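Peptidoglycan recognition protein 3 (Branchiostoma belcheri tsingtauense, PDB 4Z8I) probably recognises bacterial peptidoglycan and, as a zinc-containing N-acetylmuramoyl-L-alanine amidase, cleaves the bond joining its glycan strands to the stem peptides. Local coordinates at residues S182-G187 / G191-G196. Numbering follows the deposited sequence.
Sequences SLISCG and GKIRSG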
loop_
_atom_site.group_PDB
_atom_site.type_symbol
_atom_site.label_atom_id
_atom_site.label_comp_id
_atom_site.label_asym_id
_atom_site.label_seq_id
_atom_site.Cartn_x
_atom_site.Cartn_y
_atom_site.Cartn_z
ATOM N N SER A 182 -3.944 1.405 -0.205
ATOM C CA SER A 182 -3.813 2.833 0.050
ATOM C C SER A 182 -2.386 3.292 -0.195
ATOM O O SER A 182 -2.163 4.411 -0.641
ATOM C CB SER A 182 -4.224 3.171 1.481
ATOM O OG SER A 182 -5.514 2.669 1.763
ATOM N N LEU A 183 -1.420 2.429 0.106
ATOM C CA LEU A 183 -0.021 2.757 -0.134
ATOM C C LEU A 183 0.197 2.965 -1.623
ATOM O O LEU A 183 0.762 3.978 -2.048
ATOM C CB LEU A 183 0.899 1.652 0.379
ATOM C CG LEU A 183 2.392 1.901 0.152
ATOM C CD1 LEU A 183 2.851 3.145 0.896
ATOM C CD2 LEU A 183 3.209 0.700 0.573
ATOM N N ILE A 184 -0.268 1.997 -2.407
ATOM C CA ILE A 184 -0.176 2.071 -3.861
ATOM C C ILE A 184 -0.833 3.346 -4.386
ATOM O O ILE A 184 -0.240 4.082 -5.182
ATOM C CB ILE A 184 -0.823 0.840 -4.521
ATOM C CG1 ILE A 184 -0.101 -0.435 -4.078
ATOM C CG2 ILE A 184 -0.778 0.964 -6.029
ATOM C CD1 ILE A 184 -0.730 -1.722 -4.598
ATOM N N SER A 185 -2.053 3.601 -3.921
ATOM C CA SER A 185 -2.807 4.786 -4.316
ATOM C C SER A 185 -2.024 6.063 -4.020
ATOM O O SER A 185 -1.926 6.947 -4.863
ATOM C CB SER A 185 -4.155 4.809 -3.596
ATOM O OG SER A 185 -4.929 5.927 -3.984
ATOM N N CYS A 186 -1.462 6.136 -2.819
ATOM C CA CYS A 186 -0.662 7.272 -2.376
ATOM C C CYS A 186 0.517 7.496 -3.313
ATOM O O CYS A 186 0.781 8.624 -3.750
ATOM C CB CYS A 186 -0.154 7.002 -0.956
ATOM S SG CYS A 186 0.753 8.352 -0.182
ATOM N N GLY A 187 1.223 6.411 -3.617
ATOM C CA GLY A 187 2.352 6.469 -4.526
ATOM C C GLY A 187 1.946 6.979 -5.892
ATOM O O GLY A 187 2.707 7.698 -6.544
ATOM N N GLY A 191 3.084 10.569 -7.754
ATOM C CA GLY A 191 3.853 10.435 -8.977
ATOM C C GLY A 191 5.071 9.545 -8.788
ATOM O O GLY A 191 6.017 9.600 -9.574
ATOM N N LYS A 192 5.046 8.732 -7.736
ATOM C CA LYS A 192 6.097 7.753 -7.489
ATOM C C LYS A 192 5.804 6.497 -8.298
ATOM O O LYS A 192 6.713 5.783 -8.728
ATOM C CB LYS A 192 6.162 7.398 -6.003
ATOM C CG LYS A 192 6.398 8.578 -5.082
ATOM C CD LYS A 192 7.805 9.134 -5.228
ATOM C CE LYS A 192 8.047 10.266 -4.234
ATOM N NZ LYS A 192 9.481 10.665 -4.188
ATOM N N ILE A 193 4.516 6.238 -8.489
ATOM C CA ILE A 193 4.046 5.110 -9.278
ATOM C C ILE A 193 3.148 5.649 -10.386
ATOM O O ILE A 193 2.277 6.483 -10.127
ATOM C CB ILE A 193 3.221 4.138 -8.414
ATOM C CG1 ILE A 193 3.950 3.826 -7.108
ATOM C CG2 ILE A 193 2.916 2.863 -9.173
ATOM C CD1 ILE A 193 3.146 2.974 -6.157
ATOM N N ARG A 194 3.364 5.186 -11.614
ATOM C CA ARG A 194 2.518 5.577 -12.739
ATOM C C ARG A 194 1.066 5.204 -12.476
ATOM O O ARG A 194 0.785 4.241 -11.762
ATOM C CB ARG A 194 2.986 4.898 -14.027
ATOM C CG ARG A 194 4.335 5.375 -14.526
ATOM C CD ARG A 194 4.687 4.750 -15.865
ATOM N NE ARG A 194 5.815 5.426 -16.499
ATOM C CZ ARG A 194 5.696 6.483 -17.295
ATOM N NH1 ARG A 194 6.774 7.041 -17.830
ATOM N NH2 ARG A 194 4.496 6.984 -17.554
ATOM N N SER A 195 0.144 5.972 -13.047
ATOM C CA SER A 195 -1.274 5.679 -12.898
ATOM C C SER A 195 -1.609 4.422 -13.688
ATOM O O SER A 195 -2.452 3.621 -13.280
ATOM C CB SER A 195 -2.121 6.856 -13.379
ATOM O OG SER A 195 -1.866 7.142 -14.742
ATOM N N GLY A 196 -0.937 4.248 -14.821
ATOM C CA GLY A 196 -1.114 3.055 -15.625
ATOM C C GLY A 196 -0.118 1.985 -15.227
ATOM O O GLY A 196 0.514 1.363 -16.080
#
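The carbonyl oxygen of G187 meets three successive backbone amides of the chain leaving the helix. K192 N lies 2.8 Å from G187 O, approaching nearly in line with the carbonyl bond, whereas I193 N, 3.0 Å from the same oxygen, comes from above the carbonyl plane, 65° out of it, with a fairly straight N-H (157°). G191 N adds a weak third bond, and K192 CB rests 3.5 Å from G187 O. Beside this polar knot the I193 side chain reaches back along the last turns of the helix: with CG1 anti to its own carbonyl carbon (chi1 -48°) and the chain extended beyond it, CD1 settles 3.9 Å from G187 CA and 3.7 Å from I184 O. The lack of a side chain at G187 lets the methyl lie directly against the backbone. I184 CG2 gives looser apolar contact, 4.4 Å from I193 CD1. The pattern is a Schellman motif closing helix 174-190, with G191 as the positive-phi C' residue and its amide also directed to V188 O. Further out, the K192 chain bends away to a salt bridge between NZ and D145. L183 and I184 pack on I161 of the central sheet, and a disulfide joins C186 to C63.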